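Local coordinates for putative lipoprotein (Bacteroides fragilis, PDB 3QNK) that is a SusD-like outer-membrane lipoprotein that probably binds glycans for uptake, at residues D74-D79 against F120-R125; K124-V129 against Y496-P501; E143-S148 against S508-Q513. All blocks are in the same frame, centred on the assembly; numbering follows the deposited sequence.

Interaction 1. Residues D74-D79 against F120-R125; sequences DDVWED and FEMVKR. With PO4 (phosphate ion), chain F.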
ATOM      1  N   ASP B  74      10.462  -2.893  -0.986  1.00 53.30           N
ATOM      2  CA  ASP B  74       9.258  -3.693  -1.199  1.00 53.66           C
ATOM      3  C   ASP B  74       8.159  -3.256  -0.233  1.00 59.92           C
ATOM      4  O   ASP B  74       7.319  -4.073   0.161  1.00 63.94           O
ATOM      5  CB  ASP B  74       9.575  -5.199  -1.056  1.00 55.70           C
ATOM      6  CG  ASP B  74      10.801  -5.669  -1.830  1.00 65.09           C
ATOM      7  OD1 ASP B  74      11.028  -5.158  -2.971  1.00 67.20           O
ATOM      8  OD2 ASP B  74      11.531  -6.550  -1.307  1.00 60.21           O
ATOM      9  N   ASP B  75       8.187  -1.964   0.174  1.00 53.39           N
ATOM     10  CA  ASP B  75       7.251  -1.284   1.080  1.00 52.53           C
ATOM     11  C   ASP B  75       7.162  -1.967   2.424  1.00 53.71           C
ATOM     12  O   ASP B  75       6.121  -1.860   3.098  1.00 53.22           O
ATOM     13  CB  ASP B  75       5.854  -1.191   0.433  1.00 55.62           C
ATOM     14  CG  ASP B  75       5.828  -0.418  -0.879  1.00 69.96           C
ATOM     15  OD1 ASP B  75       6.118   0.801  -0.859  1.00 72.47           O
ATOM     16  OD2 ASP B  75       5.460  -1.015  -1.913  1.00 79.94           O
ATOM     17  N   VAL B  76       8.257  -2.666   2.833  1.00 48.47           N
ATOM     18  CA  VAL B  76       8.255  -3.427   4.084  1.00 47.78           C
ATOM     19  C   VAL B  76       8.103  -2.486   5.309  1.00 53.73           C
ATOM     20  O   VAL B  76       7.283  -2.784   6.169  1.00 54.00           O
ATOM     21  CB  VAL B  76       9.429  -4.420   4.195  1.00 49.45           C
ATOM     22  CG1 VAL B  76       9.572  -4.984   5.627  1.00 48.70           C
ATOM     23  CG2 VAL B  76       9.209  -5.571   3.218  1.00 48.99           C
ATOM     24  N   TRP B  77       8.820  -1.351   5.348  1.00 51.62           N
ATOM     25  CA  TRP B  77       8.709  -0.395   6.448  1.00 53.46           C
ATOM     26  C   TRP B  77       7.238   0.094   6.616  1.00 60.08           C
ATOM     27  O   TRP B  77       6.677  -0.030   7.710  1.00 63.32           O
ATOM     28  CB  TRP B  77       9.667   0.788   6.223  1.00 52.46           C
ATOM     29  CG  TRP B  77       9.773   1.725   7.394  1.00 53.86           C
ATOM     30  CD1 TRP B  77       8.876   2.681   7.762  1.00 57.25           C
ATOM     31  CD2 TRP B  77      10.871   1.827   8.317  1.00 53.42           C
ATOM     32  NE1 TRP B  77       9.353   3.388   8.842  1.00 57.01           N
ATOM     33  CE2 TRP B  77      10.566   2.878   9.215  1.00 57.70           C
ATOM     34  CE3 TRP B  77      12.076   1.117   8.487  1.00 53.53           C
ATOM     35  CZ2 TRP B  77      11.409   3.228  10.280  1.00 57.03           C
ATOM     36  CZ3 TRP B  77      12.910   1.463   9.540  1.00 55.30           C
ATOM     37  CH2 TRP B  77      12.576   2.509  10.423  1.00 56.72           C
ATOM     38  N   GLU B  78       6.614   0.574   5.534  1.00 54.90           N
ATOM     39  CA  GLU B  78       5.234   1.052   5.482  1.00 56.05           C
ATOM     40  C   GLU B  78       4.206  -0.015   5.926  1.00 61.92           C
ATOM     41  O   GLU B  78       3.391   0.234   6.834  1.00 64.61           O
ATOM     42  CB  GLU B  78       4.914   1.481   4.045  1.00 57.91           C
ATOM     43  CG  GLU B  78       3.606   2.242   3.879  1.00 77.27           C
ATOM     44  CD  GLU B  78       3.214   2.589   2.457  1.00117.08           C
ATOM     45  OE1 GLU B  78       4.103   2.640   1.574  1.00118.12           O
ATOM     46  OE2 GLU B  78       2.009   2.848   2.235  1.00122.83           O
ATOM     47  N   ASP B  79       4.263  -1.195   5.284  1.00 54.12           N
ATOM     48  CA  ASP B  79       3.329  -2.280   5.485  1.00 52.56           C
ATOM     49  C   ASP B  79       3.439  -3.002   6.824  1.00 55.67           C
ATOM     50  O   ASP B  79       2.414  -3.367   7.415  1.00 59.07           O
ATOM     51  CB  ASP B  79       3.496  -3.307   4.349  1.00 53.87           C
ATOM     52  CG  ASP B  79       3.125  -2.841   2.942  1.00 65.67           C
ATOM     53  OD1 ASP B  79       2.448  -1.792   2.815  1.00 69.38           O
ATOM     54  OD2 ASP B  79       3.501  -3.533   1.968  1.00 72.37           O
ATOM     55  N   PHE B 120      10.977  -9.219  12.539  1.00 50.36           N
ATOM     56  CA  PHE B 120      12.139  -9.868  11.926  1.00 50.09           C
ATOM     57  C   PHE B 120      12.219  -9.542  10.446  1.00 52.11           C
ATOM     58  O   PHE B 120      13.316  -9.314   9.977  1.00 51.37           O
ATOM     59  CB  PHE B 120      12.131 -11.385  12.140  1.00 52.84           C
ATOM     60  CG  PHE B 120      13.364 -12.126  11.655  1.00 53.13           C
ATOM     61  CD1 PHE B 120      14.645 -11.653  11.944  1.00 54.62           C
ATOM     62  CD2 PHE B 120      13.246 -13.338  10.977  1.00 53.25           C
ATOM     63  CE1 PHE B 120      15.780 -12.359  11.511  1.00 54.20           C
ATOM     64  CE2 PHE B 120      14.386 -14.047  10.568  1.00 53.74           C
ATOM     65  CZ  PHE B 120      15.636 -13.553  10.834  1.00 50.64           C
ATOM     66  N   GLU B 121      11.080  -9.454   9.723  1.00 49.05           N
ATOM     67  CA  GLU B 121      11.077  -9.066   8.301  1.00 48.51           C
ATOM     68  C   GLU B 121      11.649  -7.671   8.089  1.00 54.18           C
ATOM     69  O   GLU B 121      12.316  -7.422   7.078  1.00 56.41           O
ATOM     70  CB  GLU B 121       9.685  -9.116   7.680  1.00 50.21           C
ATOM     71  CG  GLU B 121       9.438 -10.386   6.889  1.00 65.57           C
ATOM     72  CD  GLU B 121      10.469 -10.788   5.849  1.00 90.92           C
ATOM     73  OE1 GLU B 121      10.786  -9.944   4.984  1.00 62.32           O
ATOM     74  OE2 GLU B 121      10.937 -11.951   5.879  1.00 96.14           O
HETATM   75  N   MSE B 122      11.412  -6.772   9.047  1.00 48.52           N
HETATM   76  CA  MSE B 122      11.925  -5.413   8.990  1.00 46.46           C
HETATM   77  C   MSE B 122      13.394  -5.379   9.374  1.00 50.95           C
HETATM   78  O   MSE B 122      14.201  -4.810   8.638  1.00 51.85           O
HETATM   79  CB  MSE B 122      11.107  -4.496   9.908  1.00 48.46           C
HETATM   80  CG  MSE B 122       9.688  -4.271   9.400  1.00 54.27           C
HETATM   81 SE   MSE B 122       8.828  -2.848  10.350  0.75 60.13          SE
HETATM   82  CE  MSE B 122       8.178  -3.810  11.758  1.00 57.16           C
ATOM     83  N   VAL B 123      13.746  -5.988  10.516  1.00 47.00           N
ATOM     84  CA  VAL B 123      15.112  -5.993  11.049  1.00 45.85           C
ATOM     85  C   VAL B 123      16.090  -6.637  10.076  1.00 48.58           C
ATOM     86  O   VAL B 123      17.158  -6.055   9.858  1.00 49.59           O
ATOM     87  CB  VAL B 123      15.186  -6.621  12.468  1.00 49.08           C
ATOM     88  CG1 VAL B 123      16.623  -6.734  12.965  1.00 47.36           C
ATOM     89  CG2 VAL B 123      14.368  -5.791  13.442  1.00 49.76           C
ATOM     90  N   LYS B 124      15.730  -7.781   9.441  1.00 44.23           N
ATOM     91  CA  LYS B 124      16.630  -8.453   8.483  1.00 42.17           C
ATOM     92  C   LYS B 124      16.954  -7.536   7.256  1.00 47.37           C
ATOM     93  O   LYS B 124      17.961  -7.750   6.596  1.00 48.96           O
ATOM     94  CB  LYS B 124      16.111  -9.848   8.050  1.00 41.36           C
ATOM     95  CG  LYS B 124      14.801  -9.856   7.270  1.00 50.34           C
ATOM     96  CD  LYS B 124      14.518 -11.232   6.636  1.00 46.88           C
ATOM     97  CE  LYS B 124      13.809 -12.232   7.520  1.00 50.11           C
ATOM     98  NZ  LYS B 124      14.125 -13.644   7.114  1.00 70.60           N
ATOM     99  N   ARG B 125      16.169  -6.484   7.025  1.00 42.82           N
ATOM    100  CA  ARG B 125      16.306  -5.563   5.908  1.00 41.69           C
ATOM    101  C   ARG B 125      16.989  -4.269   6.299  1.00 48.27           C
ATOM    102  O   ARG B 125      18.071  -3.976   5.791  1.00 48.34           O
ATOM    103  CB  ARG B 125      14.922  -5.244   5.298  1.00 39.91           C
ATOM    104  CG  ARG B 125      14.292  -6.383   4.519  1.00 51.13           C
ATOM    105  CD  ARG B 125      12.905  -5.994   4.086  1.00 62.41           C
ATOM    106  NE  ARG B 125      12.591  -6.366   2.701  1.00 69.35           N
ATOM    107  CZ  ARG B 125      12.042  -7.526   2.355  1.00 74.44           C
ATOM    108  NH1 ARG B 125      11.790  -8.444   3.269  1.00 63.77           N
ATOM    109  NH2 ARG B 125      11.760  -7.782   1.086  1.00 60.69           N
TER
HETATM  110  P   PO4 F 601       8.145 -10.625   1.981  1.00107.86           P
HETATM  111  O1  PO4 F 601       9.617 -10.055   1.643  1.00113.93           O
HETATM  112  O2  PO4 F 601       7.019  -9.441   1.965  1.00111.07           O
HETATM  113  O3  PO4 F 601       7.857 -11.979   1.121  1.00112.31           O
HETATM  114  O4  PO4 F 601       8.145 -11.177   3.461  1.00115.80           O

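Interaction 2. Residues K124-V129 against Y496-P501; sequences KRYGGV and YLTPVP. With PO4 (phosphate ion), chain F.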
ATOM      1  N   LYS B 124      15.730  -7.781   9.441  1.00 44.23           N
ATOM      2  CA  LYS B 124      16.630  -8.453   8.483  1.00 42.17           C
ATOM      3  C   LYS B 124      16.954  -7.536   7.256  1.00 47.37           C
ATOM      4  O   LYS B 124      17.961  -7.750   6.596  1.00 48.96           O
ATOM      5  CB  LYS B 124      16.111  -9.848   8.050  1.00 41.36           C
ATOM      6  CG  LYS B 124      14.801  -9.856   7.270  1.00 50.34           C
ATOM      7  CD  LYS B 124      14.518 -11.232   6.636  1.00 46.88           C
ATOM      8  CE  LYS B 124      13.809 -12.232   7.520  1.00 50.11           C
ATOM      9  NZ  LYS B 124      14.125 -13.644   7.114  1.00 70.60           N
ATOM     10  N   ARG B 125      16.169  -6.484   7.025  1.00 42.82           N
ATOM     11  CA  ARG B 125      16.306  -5.563   5.908  1.00 41.69           C
ATOM     12  C   ARG B 125      16.989  -4.269   6.299  1.00 48.27           C
ATOM     13  O   ARG B 125      18.071  -3.976   5.791  1.00 48.34           O
ATOM     14  CB  ARG B 125      14.922  -5.244   5.298  1.00 39.91           C
ATOM     15  CG  ARG B 125      14.292  -6.383   4.519  1.00 51.13           C
ATOM     16  CD  ARG B 125      12.905  -5.994   4.086  1.00 62.41           C
ATOM     17  NE  ARG B 125      12.591  -6.366   2.701  1.00 69.35           N
ATOM     18  CZ  ARG B 125      12.042  -7.526   2.355  1.00 74.44           C
ATOM     19  NH1 ARG B 125      11.790  -8.444   3.269  1.00 63.77           N
ATOM     20  NH2 ARG B 125      11.760  -7.782   1.086  1.00 60.69           N
ATOM     21  N   TYR B 126      16.353  -3.489   7.197  1.00 46.40           N
ATOM     22  CA  TYR B 126      16.816  -2.161   7.618  1.00 47.23           C
ATOM     23  C   TYR B 126      17.807  -2.163   8.807  1.00 53.43           C
ATOM     24  O   TYR B 126      18.491  -1.158   9.006  1.00 55.77           O
ATOM     25  CB  TYR B 126      15.602  -1.283   7.989  1.00 48.32           C
ATOM     26  CG  TYR B 126      14.490  -1.278   6.953  1.00 47.96           C
ATOM     27  CD1 TYR B 126      14.544  -0.435   5.847  1.00 48.95           C
ATOM     28  CD2 TYR B 126      13.377  -2.101   7.090  1.00 48.35           C
ATOM     29  CE1 TYR B 126      13.528  -0.427   4.892  1.00 47.34           C
ATOM     30  CE2 TYR B 126      12.349  -2.088   6.148  1.00 48.67           C
ATOM     31  CZ  TYR B 126      12.432  -1.254   5.048  1.00 49.72           C
ATOM     32  OH  TYR B 126      11.411  -1.223   4.133  1.00 44.20           O
ATOM     33  N   GLY B 127      17.858  -3.249   9.581  1.00 46.97           N
ATOM     34  CA  GLY B 127      18.699  -3.352  10.764  1.00 46.47           C
ATOM     35  C   GLY B 127      17.884  -2.860  11.927  1.00 52.25           C
ATOM     36  O   GLY B 127      16.761  -3.339  12.131  1.00 55.50           O
ATOM     37  N   GLY B 128      18.378  -1.864  12.641  1.00 46.32           N
ATOM     38  CA  GLY B 128      17.591  -1.283  13.720  1.00 46.73           C
ATOM     39  C   GLY B 128      16.350  -0.583  13.190  1.00 53.23           C
ATOM     40  O   GLY B 128      16.395   0.065  12.140  1.00 55.21           O
ATOM     41  N   VAL B 129      15.215  -0.754  13.865  1.00 50.08           N
ATOM     42  CA  VAL B 129      13.927  -0.128  13.492  1.00 49.84           C
ATOM     43  C   VAL B 129      13.310   0.579  14.739  1.00 57.38           C
ATOM     44  O   VAL B 129      13.882   0.524  15.829  1.00 57.28           O
ATOM     45  CB  VAL B 129      12.925  -1.166  12.883  1.00 51.36           C
ATOM     46  CG1 VAL B 129      13.453  -1.781  11.598  1.00 49.96           C
ATOM     47  CG2 VAL B 129      12.539  -2.245  13.901  1.00 50.95           C
ATOM     48  N   TYR B 496      24.554  -3.894   2.473  1.00 43.11           N
ATOM     49  CA  TYR B 496      24.410  -4.866   3.586  1.00 41.23           C
ATOM     50  C   TYR B 496      23.191  -4.483   4.441  1.00 47.42           C
ATOM     51  O   TYR B 496      22.754  -5.273   5.292  1.00 46.38           O
ATOM     52  CB  TYR B 496      25.681  -5.009   4.417  1.00 39.25           C
ATOM     53  CG  TYR B 496      26.730  -5.888   3.764  1.00 39.31           C
ATOM     54  CD1 TYR B 496      26.400  -7.134   3.235  1.00 39.10           C
ATOM     55  CD2 TYR B 496      28.059  -5.486   3.695  1.00 42.70           C
ATOM     56  CE1 TYR B 496      27.357  -7.932   2.613  1.00 39.72           C
ATOM     57  CE2 TYR B 496      29.023  -6.269   3.047  1.00 44.05           C
ATOM     58  CZ  TYR B 496      28.673  -7.501   2.532  1.00 46.55           C
ATOM     59  OH  TYR B 496      29.634  -8.263   1.918  1.00 46.25           O
ATOM     60  N   LEU B 497      22.581  -3.297   4.137  1.00 43.79           N
ATOM     61  CA  LEU B 497      21.343  -2.812   4.749  1.00 42.28           C
ATOM     62  C   LEU B 497      20.470  -2.139   3.707  1.00 45.45           C
ATOM     63  O   LEU B 497      20.997  -1.519   2.783  1.00 47.47           O
ATOM     64  CB  LEU B 497      21.632  -1.844   5.909  1.00 41.87           C
ATOM     65  CG  LEU B 497      22.091  -2.463   7.244  1.00 45.79           C
ATOM     66  CD1 LEU B 497      22.256  -1.388   8.290  1.00 46.43           C
ATOM     67  CD2 LEU B 497      21.078  -3.536   7.756  1.00 44.42           C
ATOM     68  N   THR B 498      19.136  -2.266   3.843  1.00 40.88           N
ATOM     69  CA  THR B 498      18.124  -1.643   2.956  1.00 40.29           C
ATOM     70  C   THR B 498      17.930  -0.171   3.347  1.00 43.01           C
ATOM     71  O   THR B 498      17.868   0.107   4.546  1.00 43.98           O
ATOM     72  CB  THR B 498      16.816  -2.441   3.031  1.00 43.15           C
ATOM     73  OG1 THR B 498      17.107  -3.744   2.557  1.00 53.81           O
ATOM     74  CG2 THR B 498      15.681  -1.835   2.185  1.00 32.65           C
ATOM     75  N   PRO B 499      17.852   0.806   2.407  1.00 39.84           N
ATOM     76  CA  PRO B 499      17.655   2.209   2.854  1.00 39.99           C
ATOM     77  C   PRO B 499      16.280   2.413   3.475  1.00 47.41           C
ATOM     78  O   PRO B 499      15.305   1.738   3.110  1.00 47.85           O
ATOM     79  CB  PRO B 499      17.803   3.043   1.572  1.00 40.22           C
ATOM     80  CG  PRO B 499      17.679   2.133   0.461  1.00 42.27           C
ATOM     81  CD  PRO B 499      17.865   0.714   0.927  1.00 39.14           C
ATOM     82  N   VAL B 500      16.227   3.281   4.471  1.00 44.93           N
ATOM     83  CA  VAL B 500      14.960   3.674   5.068  1.00 45.43           C
ATOM     84  C   VAL B 500      14.351   4.640   4.032  1.00 49.90           C
ATOM     85  O   VAL B 500      15.079   5.509   3.522  1.00 47.73           O
ATOM     86  CB  VAL B 500      15.129   4.298   6.486  1.00 49.08           C
ATOM     87  CG1 VAL B 500      13.822   4.895   7.001  1.00 49.43           C
ATOM     88  CG2 VAL B 500      15.702   3.289   7.482  1.00 48.08           C
ATOM     89  N   PRO B 501      13.065   4.487   3.651  1.00 48.64           N
ATOM     90  CA  PRO B 501      12.468   5.413   2.662  1.00 49.53           C
ATOM     91  C   PRO B 501      12.664   6.891   3.034  1.00 54.01           C
ATOM     92  O   PRO B 501      12.497   7.260   4.187  1.00 54.15           O
ATOM     93  CB  PRO B 501      11.000   5.011   2.682  1.00 50.79           C
ATOM     94  CG  PRO B 501      11.045   3.593   3.035  1.00 53.69           C
ATOM     95  CD  PRO B 501      12.081   3.490   4.088  1.00 49.33           C
TER
HETATM   96  P   PO4 F 601       8.145 -10.625   1.981  1.00107.86           P
HETATM   97  O1  PO4 F 601       9.617 -10.055   1.643  1.00113.93           O
HETATM   98  O2  PO4 F 601       7.019  -9.441   1.965  1.00111.07           O
HETATM   99  O3  PO4 F 601       7.857 -11.979   1.121  1.00112.31           O
HETATM  100  O4  PO4 F 601       8.145 -11.177   3.461  1.00115.80           O

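Interaction 3. Residues E143-S148 against S508-Q513; sequences EIPRSS and SSVLKQ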
ATOM      1  N   GLU B 143       8.001  11.369  17.530  1.00 58.83           N
ATOM      2  CA  GLU B 143       9.382  11.452  17.095  1.00 58.01           C
ATOM      3  C   GLU B 143      10.157  10.433  17.936  1.00 62.68           C
ATOM      4  O   GLU B 143      10.643  10.715  19.033  1.00 65.42           O
ATOM      5  CB  GLU B 143       9.941  12.883  17.143  1.00 60.30           C
ATOM      6  CG  GLU B 143       9.328  13.806  16.092  1.00 74.98           C
ATOM      7  CD  GLU B 143      10.261  14.559  15.156  1.00107.60           C
ATOM      8  OE1 GLU B 143      11.415  14.840  15.555  1.00104.05           O
ATOM      9  OE2 GLU B 143       9.810  14.927  14.043  1.00105.41           O
ATOM     10  N   ILE B 144      10.140   9.200  17.449  1.00 55.72           N
ATOM     11  CA  ILE B 144      10.780   8.067  18.078  1.00 53.72           C
ATOM     12  C   ILE B 144      11.946   7.621  17.199  1.00 56.36           C
ATOM     13  O   ILE B 144      11.738   7.318  16.021  1.00 55.32           O
ATOM     14  CB  ILE B 144       9.788   6.902  18.343  1.00 55.35           C
ATOM     15  CG1 ILE B 144       8.556   7.371  19.108  1.00 56.43           C
ATOM     16  CG2 ILE B 144      10.480   5.750  19.068  1.00 53.05           C
ATOM     17  CD1 ILE B 144       7.335   6.616  18.801  1.00 58.63           C
ATOM     18  N   PRO B 145      13.188   7.583  17.755  1.00 49.98           N
ATOM     19  CA  PRO B 145      14.324   7.135  16.947  1.00 46.85           C
ATOM     20  C   PRO B 145      14.328   5.631  16.764  1.00 49.67           C
ATOM     21  O   PRO B 145      13.667   4.898  17.492  1.00 50.36           O
ATOM     22  CB  PRO B 145      15.527   7.577  17.785  1.00 47.81           C
ATOM     23  CG  PRO B 145      15.054   7.569  19.172  1.00 51.48           C
ATOM     24  CD  PRO B 145      13.611   7.934  19.133  1.00 48.74           C
ATOM     25  N   ARG B 146      15.118   5.174  15.814  1.00 46.74           N
ATOM     26  CA  ARG B 146      15.338   3.754  15.600  1.00 45.76           C
ATOM     27  C   ARG B 146      16.139   3.200  16.775  1.00 52.61           C
ATOM     28  O   ARG B 146      17.010   3.877  17.299  1.00 52.08           O
ATOM     29  CB  ARG B 146      16.108   3.532  14.298  1.00 39.21           C
ATOM     30  CG  ARG B 146      15.365   3.928  13.045  1.00 47.07           C
ATOM     31  CD  ARG B 146      16.299   4.019  11.870  1.00 55.66           C
ATOM     32  NE  ARG B 146      16.867   2.714  11.528  1.00 56.13           N
ATOM     33  CZ  ARG B 146      17.917   2.537  10.736  1.00 64.32           C
ATOM     34  NH1 ARG B 146      18.514   3.574  10.177  1.00 56.83           N
ATOM     35  NH2 ARG B 146      18.370   1.315  10.490  1.00 44.90           N
ATOM     36  N   SER B 147      15.826   1.997  17.223  1.00 52.16           N
ATOM     37  CA  SER B 147      16.606   1.346  18.261  1.00 52.71           C
ATOM     38  C   SER B 147      17.797   0.686  17.570  1.00 58.02           C
ATOM     39  O   SER B 147      17.858   0.642  16.318  1.00 56.66           O
ATOM     40  CB  SER B 147      15.760   0.324  19.010  1.00 56.67           C
ATOM     41  OG  SER B 147      14.604   0.943  19.554  1.00 65.93           O
ATOM     42  N   SER B 148      18.780   0.217  18.361  1.00 53.53           N
ATOM     43  CA  SER B 148      19.930  -0.472  17.786  1.00 49.98           C
ATOM     44  C   SER B 148      19.472  -1.824  17.250  1.00 55.00           C
ATOM     45  O   SER B 148      18.469  -2.372  17.724  1.00 54.35           O
ATOM     46  CB  SER B 148      21.020  -0.643  18.838  1.00 50.67           C
ATOM     47  OG  SER B 148      20.587  -1.407  19.954  1.00 57.54           O
ATOM     48  N   SER B 508      10.848  12.951  10.356  1.00 62.49           N
ATOM     49  CA  SER B 508      11.348  12.917  11.724  1.00 62.80           C
ATOM     50  C   SER B 508      12.796  13.391  11.850  1.00 68.16           C
ATOM     51  O   SER B 508      13.675  12.945  11.104  1.00 67.03           O
ATOM     52  CB  SER B 508      11.234  11.493  12.254  1.00 64.11           C
ATOM     53  OG  SER B 508      11.252  11.410  13.668  1.00 75.35           O
ATOM     54  N   SER B 509      13.054  14.262  12.846  1.00 65.95           N
ATOM     55  CA  SER B 509      14.417  14.751  13.097  1.00 65.89           C
ATOM     56  C   SER B 509      15.292  13.647  13.658  1.00 68.55           C
ATOM     57  O   SER B 509      16.465  13.543  13.282  1.00 70.36           O
ATOM     58  CB  SER B 509      14.416  15.916  14.080  1.00 72.22           C
ATOM     59  OG  SER B 509      13.246  16.713  13.980  1.00 91.62           O
ATOM     60  N   VAL B 510      14.693  12.789  14.519  1.00 60.27           N
ATOM     61  CA  VAL B 510      15.361  11.716  15.249  1.00 57.30           C
ATOM     62  C   VAL B 510      15.591  10.458  14.395  1.00 58.37           C
ATOM     63  O   VAL B 510      16.455   9.640  14.733  1.00 58.47           O
ATOM     64  CB  VAL B 510      14.612  11.388  16.559  1.00 59.55           C
ATOM     65  CG1 VAL B 510      14.466  12.630  17.414  1.00 58.50           C
ATOM     66  CG2 VAL B 510      13.247  10.775  16.290  1.00 59.64           C
ATOM     67  N   LEU B 511      14.840  10.307  13.305  1.00 52.90           N
ATOM     68  CA  LEU B 511      14.975   9.151  12.428  1.00 51.22           C
ATOM     69  C   LEU B 511      16.189   9.333  11.512  1.00 54.39           C
ATOM     70  O   LEU B 511      16.263  10.293  10.733  1.00 54.79           O
ATOM     71  CB  LEU B 511      13.685   8.925  11.630  1.00 51.17           C
ATOM     72  CG  LEU B 511      13.438   7.510  11.154  1.00 55.30           C
ATOM     73  CD1 LEU B 511      13.241   6.577  12.301  1.00 55.62           C
ATOM     74  CD2 LEU B 511      12.247   7.459  10.239  1.00 58.33           C
ATOM     75  N   LYS B 512      17.172   8.427  11.680  1.00 49.49           N
ATOM     76  CA  LYS B 512      18.450   8.414  10.975  1.00 47.28           C
ATOM     77  C   LYS B 512      18.492   7.325   9.894  1.00 50.97           C
ATOM     78  O   LYS B 512      17.976   6.224  10.072  1.00 50.60           O
ATOM     79  CB  LYS B 512      19.608   8.228  11.952  1.00 47.54           C
ATOM     80  CG  LYS B 512      19.814   9.439  12.861  1.00 62.42           C
ATOM     81  CD  LYS B 512      21.119   9.357  13.691  1.00 76.16           C
ATOM     82  CE  LYS B 512      21.327   8.115  14.544  1.00 80.65           C
ATOM     83  NZ  LYS B 512      22.306   8.360  15.644  1.00 88.87           N
ATOM     84  N   GLN B 513      19.077   7.674   8.755  1.00 46.36           N
ATOM     85  CA  GLN B 513      19.242   6.820   7.594  1.00 44.53           C
ATOM     86  C   GLN B 513      20.360   5.826   7.836  1.00 48.28           C
ATOM     87  O   GLN B 513      21.226   6.067   8.672  1.00 48.61           O
ATOM     88  CB  GLN B 513      19.565   7.703   6.360  1.00 44.96           C
ATOM     89  CG  GLN B 513      19.680   6.992   5.018  1.00 39.84           C
ATOM     90  CD  GLN B 513      18.474   6.133   4.702  1.00 54.87           C
ATOM     91  OE1 GLN B 513      18.420   4.950   5.037  1.00 44.29           O
ATOM     92  NE2 GLN B 513      17.472   6.722   4.071  1.00 49.19           N
TER

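Interaction 1. Residues D74-D79 against F120-R125
A salt-bridge network made by D74, E121, K124 and R125 ties the start of helix 76-93 to the last turns of helix 101-126, with V76 and R125 in the middle of the contact. The cross-link itself is one bond: R125 NH2 donates to D74 OD2 at 2.7 Å. That oxygen offers its anti lone pair, the one turned away from OD1, and sits close to the guanidinium plane, whereas the carboxylate plane stands at 80° to it. The N-H···O angle of 144° makes the bond somewhat bent. R42 forms a salt bridge to the other oxygen, OD1, so both ends of the D74 carboxylate face positive charge.

V76 supplies the apolar part of the contact. Its CG2 methyl lies over the centre of one guanidinium face, 3.5 Å above the plane, and the two side chains cross at about a right angle. CG1, anti to the backbone N (chi1 168°), reaches the other helix and meets CG of selenomethionine M122 at 3.8 Å. The M122 side chain also packs on Y80, Y81 and V84 of helix 76-93.

At the other end of the guanidinium, R125 NH1 forms a salt bridge with E121 OE1 within the same helix; E121 OE2 then faces K124 NZ in a long salt bridge. R125 NH1 and NH2 also both donate to O1 of a phosphate ion, each at 3.2 Å. The phosphate probably came from the crystallisation liquor; R125 would be expected to offset part of its charge next to the E121 carboxylate. In outline this is an antiparallel helical hairpin, apolar inside and charged along one margin, as expected of the TPR-like alpha-alpha superhelix of SusD proteins.

Interaction 2. Residues K124-V129 against Y496-P501
R125 O, in the last turn of helix 101-126, takes its backbone bond from the far end of the sequence: T498 N donates to it at 2.8 Å. The N-H points almost straight at the oxygen (172°), yet the donor stands above the carbonyl plane, 39° out of it. T498 adds a weak second bond to the same atom, OG1 to R125 O at 3.4 Å. With chi1 at -62°, OG1 lies beside T498 N, so the hydroxyl and the amide come to one acceptor together. The same torsion sends methyl CG2 the other way, anti to the backbone N, to meet CE1 of the Y126 ring at 3.7 Å.

P499 O lies at the edge of the Y126 ring, near its plane, 3.3 Å from CE1, and V500 CG2 and P501 CD pack more loosely against CD1 and CE1. The Y126 hydroxyl is hydrogen-bonded to D73 OD2, outside the two segments. By this contact the helical N-terminal part, of the TPR-like superhelix seen in SusD proteins, receives a C-terminal loop that has no regular structure; about 330 Å² is buried and no charged pair joins the two segments.

Where the helix stops, G127 takes a positive phi and the chain turns off. L497 lies against this exit: its CD2 touches R125 O at 3.6 Å and G127 N at 3.7 Å, while CD1 approaches Y126 O at 3.8 Å. The L497 methyls thus pack against the last carbonyls of the helix. A little farther along, N514 ND2 is hydrogen-bonded to both Y126 O and T498 O, bridging the helix end and the loop through a residue nearer the C-terminus.

Interaction 3. Residues E143-S148 against S508-Q513
E143 and S509 mark one end of a surface loop-to-loop contact, and R146 and K512 the other. It joins the loop leading into helix 149-166, in the helical N-terminal part of this SusD-family fold, to the loop that follows helix 502-507 near the C-terminus. E143 OE1 accepts twice. S509 OG comes to its syn lone pair at 3.1 Å, and S509 N bonds from above the carboxylate plane at 3.2 Å, so one oxygen is gripped by the side chain and amide of a single residue. Between the ends, V510 CG2 packs against the backbone, 3.5 Å from both E143 C and P145 N, with the proline CD at 4.0 Å. L511 CD1 then meets R146 CG at 3.5 Å, the side chains crossing at about a right angle.

Y250 of the second subunit packs on E143 and S508, putting this end at the dimer interface. R146 bends at chi3 (65°), which turns NE out of the line of its chain; NE bonds to G128 O and NH2 to N514 OD1, fixing the guanidinium. NH1 lies close to K512 O, donating in the guanidinium plane at 2.7 Å with an N-H···O angle of 157°.

How the interactions relate
The three contacts form a bent series on one side of the chain's centre, from a helix pair to the dimer surface, with interaction 2 touching both others. Interactions 1 and 2 have centres about 8 Å apart, share K124 and R125, and are joined where Y126 OH meets W77 N at 2.9 Å. The W77 ring also packs on V129 and V500 of interaction 2, and its CH2 reaches R146 CG of interaction 3 at 4.1 Å. Interactions 2 and 3, with centres about 12 Å apart, alternate along the sequence and are linked by Q513 NE2 to V500 O, 2.7 Å. The bound phosphate belongs to the R125 end of interactions 1 and 2.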